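Long-range contact in protein CT_858 (Chlamydia trachomatis, PDB 3DOR), which probably cleaves proteins as a secreted serine-type endopeptidase (CPAF) of the S41 peptidase family: residues Thr371-Leu382 and Leu415-Trp426. Sequence-based numbering, arbitrary orientation.
With SO4 (sulfate ion), chain P.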
# COMPACT_ATOMS: atom_id res chain seq x y z
N THR B 371 11.00 -14.72 1.01
CA THR B 371 10.07 -15.10 -0.06
C THR B 371 10.65 -14.41 -1.30
O THR B 371 11.54 -13.57 -1.18
CB THR B 371 8.61 -14.60 0.17
OG1 THR B 371 8.57 -13.17 0.14
CG2 THR B 371 8.06 -15.09 1.50
N GLN B 372 10.15 -14.73 -2.49
CA GLN B 372 10.72 -14.10 -3.67
C GLN B 372 10.52 -12.56 -3.66
O GLN B 372 11.18 -11.84 -4.43
CB GLN B 372 10.15 -14.70 -4.95
CG GLN B 372 8.77 -15.32 -4.86
CD GLN B 372 8.74 -16.69 -4.20
OE1 GLN B 372 9.19 -17.69 -4.78
NE2 GLN B 372 8.21 -16.75 -2.99
N ASP B 373 9.69 -12.04 -2.76
CA ASP B 373 9.50 -10.59 -2.67
C ASP B 373 10.84 -10.01 -2.20
O ASP B 373 11.31 -9.02 -2.76
CB ASP B 373 8.41 -10.30 -1.66
CG ASP B 373 8.10 -8.80 -1.53
OD1 ASP B 373 7.10 -8.46 -0.86
OD2 ASP B 373 8.82 -7.92 -2.07
N GLU B 374 11.43 -10.63 -1.17
CA GLU B 374 12.71 -10.15 -0.67
C GLU B 374 13.82 -10.34 -1.68
O GLU B 374 14.79 -9.57 -1.71
CB GLU B 374 13.07 -10.83 0.66
CG GLU B 374 12.19 -10.41 1.82
CD GLU B 374 10.74 -10.88 1.67
OE1 GLU B 374 9.82 -10.10 2.01
OE2 GLU B 374 10.51 -12.04 1.24
N VAL B 375 13.69 -11.39 -2.49
CA VAL B 375 14.70 -11.67 -3.50
C VAL B 375 14.73 -10.56 -4.52
O VAL B 375 15.79 -10.11 -4.91
CB VAL B 375 14.44 -13.02 -4.20
CG1 VAL B 375 15.46 -13.22 -5.30
CG2 VAL B 375 14.52 -14.17 -3.19
N VAL B 376 13.55 -10.08 -4.93
CA VAL B 376 13.49 -9.00 -5.91
C VAL B 376 14.13 -7.73 -5.36
O VAL B 376 14.83 -7.03 -6.09
CB VAL B 376 12.04 -8.71 -6.34
CG1 VAL B 376 12.00 -7.49 -7.26
CG2 VAL B 376 11.48 -9.94 -7.06
N ASP B 377 13.91 -7.47 -4.08
CA ASP B 377 14.49 -6.30 -3.43
C ASP B 377 16.00 -6.37 -3.56
O ASP B 377 16.65 -5.39 -3.92
CB ASP B 377 14.12 -6.24 -1.94
CG ASP B 377 12.70 -5.76 -1.69
OD1 ASP B 377 11.99 -5.41 -2.66
OD2 ASP B 377 12.28 -5.74 -0.51
N ALA B 378 16.56 -7.54 -3.27
CA ALA B 378 18.00 -7.74 -3.33
C ALA B 378 18.53 -7.46 -4.74
O ALA B 378 19.53 -6.76 -4.91
CB ALA B 378 18.35 -9.17 -2.91
N LEU B 379 17.85 -8.02 -5.74
CA LEU B 379 18.23 -7.83 -7.13
C LEU B 379 18.18 -6.34 -7.48
O LEU B 379 19.09 -5.82 -8.12
CB LEU B 379 17.27 -8.60 -8.05
CG LEU B 379 17.35 -10.13 -8.05
CD1 LEU B 379 16.19 -10.72 -8.85
CD2 LEU B 379 18.67 -10.57 -8.65
N ASP B 380 17.11 -5.66 -7.07
CA ASP B 380 16.99 -4.24 -7.37
C ASP B 380 18.11 -3.41 -6.77
O ASP B 380 18.66 -2.52 -7.44
CB ASP B 380 15.62 -3.73 -6.93
CG ASP B 380 14.48 -4.38 -7.70
OD1 ASP B 380 14.75 -4.90 -8.80
OD2 ASP B 380 13.33 -4.36 -7.23
N TRP B 381 18.47 -3.67 -5.52
CA TRP B 381 19.57 -2.92 -4.91
C TRP B 381 20.81 -3.08 -5.79
O TRP B 381 21.54 -2.12 -6.05
CB TRP B 381 19.89 -3.45 -3.51
CG TRP B 381 18.98 -2.95 -2.42
CD1 TRP B 381 18.18 -3.71 -1.60
CD2 TRP B 381 18.78 -1.59 -2.02
NE1 TRP B 381 17.50 -2.90 -0.72
CE2 TRP B 381 17.85 -1.59 -0.96
CE3 TRP B 381 19.29 -0.36 -2.47
CZ2 TRP B 381 17.42 -0.41 -0.33
CZ3 TRP B 381 18.87 0.81 -1.84
CH2 TRP B 381 17.95 0.77 -0.78
N LEU B 382 21.05 -4.31 -6.24
CA LEU B 382 22.22 -4.59 -7.06
C LEU B 382 22.18 -3.90 -8.42
O LEU B 382 23.19 -3.35 -8.85
CB LEU B 382 22.42 -6.10 -7.21
CG LEU B 382 22.96 -6.79 -5.95
CD1 LEU B 382 22.80 -8.31 -6.07
CD2 LEU B 382 24.42 -6.43 -5.74
N LEU B 415 24.85 -1.81 0.85
CA LEU B 415 23.62 -2.17 0.17
C LEU B 415 23.83 -3.31 -0.83
O LEU B 415 22.99 -4.20 -0.95
CB LEU B 415 23.02 -0.94 -0.51
CG LEU B 415 22.50 0.14 0.45
CD1 LEU B 415 22.19 1.42 -0.30
CD2 LEU B 415 21.27 -0.37 1.18
N LYS B 416 24.95 -3.28 -1.54
CA LYS B 416 25.25 -4.35 -2.49
C LYS B 416 25.54 -5.65 -1.74
O LYS B 416 25.13 -6.73 -2.17
CB LYS B 416 26.43 -3.96 -3.38
CG LYS B 416 26.00 -3.04 -4.50
CD LYS B 416 27.02 -1.98 -4.82
CE LYS B 416 28.23 -2.53 -5.53
NZ LYS B 416 29.02 -1.39 -6.09
N SER B 417 26.23 -5.54 -0.62
CA SER B 417 26.54 -6.71 0.19
C SER B 417 25.22 -7.32 0.69
O SER B 417 25.06 -8.53 0.73
CB SER B 417 27.43 -6.30 1.37
OG SER B 417 27.60 -7.39 2.26
N PHE B 418 24.28 -6.46 1.05
CA PHE B 418 22.98 -6.92 1.52
C PHE B 418 22.30 -7.77 0.44
O PHE B 418 21.80 -8.86 0.71
CB PHE B 418 22.08 -5.72 1.85
CG PHE B 418 20.66 -6.10 2.18
CD1 PHE B 418 20.31 -6.51 3.46
CD2 PHE B 418 19.67 -6.05 1.20
CE1 PHE B 418 19.01 -6.88 3.77
CE2 PHE B 418 18.36 -6.41 1.50
CZ PHE B 418 18.03 -6.83 2.80
N GLY B 419 22.27 -7.25 -0.78
CA GLY B 419 21.65 -7.98 -1.88
C GLY B 419 22.27 -9.35 -2.07
O GLY B 419 21.56 -10.35 -2.17
N ARG B 420 23.60 -9.40 -2.10
CA ARG B 420 24.30 -10.67 -2.28
C ARG B 420 23.99 -11.68 -1.18
O ARG B 420 23.80 -12.86 -1.46
CB ARG B 420 25.81 -10.47 -2.32
CG ARG B 420 26.30 -9.62 -3.45
CD ARG B 420 27.80 -9.43 -3.31
NE ARG B 420 28.24 -8.21 -3.97
CZ ARG B 420 28.96 -7.27 -3.37
NH1 ARG B 420 29.33 -7.42 -2.11
NH2 ARG B 420 29.32 -6.18 -4.04
N GLN B 421 23.96 -11.23 0.07
CA GLN B 421 23.71 -12.15 1.18
C GLN B 421 22.30 -12.71 1.13
O GLN B 421 22.08 -13.88 1.44
CB GLN B 421 23.95 -11.47 2.53
CG GLN B 421 25.40 -11.06 2.77
CD GLN B 421 25.57 -10.36 4.11
OE1 GLN B 421 25.23 -10.92 5.16
NE2 GLN B 421 26.09 -9.14 4.09
N VAL B 422 21.33 -11.88 0.74
CA VAL B 422 19.96 -12.35 0.63
C VAL B 422 19.87 -13.37 -0.51
O VAL B 422 19.30 -14.45 -0.34
CB VAL B 422 18.98 -11.18 0.36
CG1 VAL B 422 17.57 -11.71 0.09
CG2 VAL B 422 18.96 -10.25 1.57
N LEU B 423 20.45 -13.03 -1.66
CA LEU B 423 20.43 -13.94 -2.80
C LEU B 423 21.14 -15.25 -2.46
O LEU B 423 20.72 -16.32 -2.89
CB LEU B 423 21.11 -13.30 -4.01
CG LEU B 423 20.41 -12.10 -4.66
CD1 LEU B 423 21.32 -11.50 -5.72
CD2 LEU B 423 19.08 -12.56 -5.27
N ASN B 424 22.21 -15.15 -1.68
CA ASN B 424 22.98 -16.33 -1.29
C ASN B 424 22.14 -17.22 -0.37
O ASN B 424 22.12 -18.44 -0.51
CB ASN B 424 24.28 -15.91 -0.60
CG ASN B 424 25.28 -17.04 -0.50
OD1 ASN B 424 25.70 -17.61 -1.52
ND2 ASN B 424 25.67 -17.39 0.72
N CYS B 425 21.43 -16.61 0.58
CA CYS B 425 20.58 -17.37 1.49
C CYS B 425 19.47 -18.07 0.72
O CYS B 425 19.16 -19.23 0.97
CB CYS B 425 19.94 -16.46 2.54
SG CYS B 425 21.06 -15.95 3.80
N TRP B 426 18.87 -17.34 -0.22
CA TRP B 426 17.80 -17.90 -1.02
C TRP B 426 18.27 -19.12 -1.81
O TRP B 426 17.61 -20.16 -1.78
CB TRP B 426 17.25 -16.84 -1.98
CG TRP B 426 16.10 -17.33 -2.81
CD1 TRP B 426 16.12 -17.67 -4.13
CD2 TRP B 426 14.74 -17.51 -2.38
NE1 TRP B 426 14.86 -18.03 -4.56
CE2 TRP B 426 14.00 -17.95 -3.50
CE3 TRP B 426 14.08 -17.34 -1.15
CZ2 TRP B 426 12.62 -18.21 -3.43
CZ3 TRP B 426 12.71 -17.60 -1.08
CH2 TRP B 426 12.00 -18.04 -2.22
S SO4 P . 29.45 -10.15 0.71
O1 SO4 P . 28.80 -10.43 2.04
O2 SO4 P . 29.72 -8.67 0.61
O3 SO4 P . 30.77 -10.85 0.58
O4 SO4 P . 28.53 -10.63 -0.36
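Ala378 meets Gly419 where the two helices pass nearest each other, their CA atoms 3.9 Å apart. Ala378 CB rests 3.5 Å from Gly419 O; the lack of a side chain on Gly419 at this point is consistent with the close 8.0 Å approach of the short-segment axes. The N-to-C directions differ by 144°, a skewed antiparallel pair. Interlocking beside this point is knobs-into-holes: Leu382 inserts among Lys416, Gly419, Arg420 and Leu423, while Leu423 enters the hole formed by Val375, Ala378, Leu379 and Leu382. The two leucines meet tip to tip, CD1 of Leu382 lying 3.5 Å from CD1 of Leu423.

Each end of the interface carries a tryptophan under a methyl group. Val375 CG2 stands 3.6 Å from the centroid of the Trp426 five-membered ring, 19° off its normal, a CH-pi contact. Val375 CG1, anti to the backbone N (chi1 176°), turns to Leu423 CD2. Leu415 CD2 lies over one face of the Trp381 six-membered ring in a second CH-pi contact, 3.9 Å from its centroid, and Phe418 adds an oblique aromatic neighbour.

At the N-terminal end of helix 372-384, Thr371 and Glu374 form a capping box: Thr371 N donates to Glu374 OE2 (2.7 Å), and Thr371 OG1 accepts a weak bond from Asp373 N. Trp426 NE1 is bonded to Gly192 O of the second subunit, which ties this end to the dimer interface. At the other end, helix 391-398, which lies between the two helices in sequence, packs through Leu398 on Trp381 and Leu415, while strand 361-368 leads into helix 372-384.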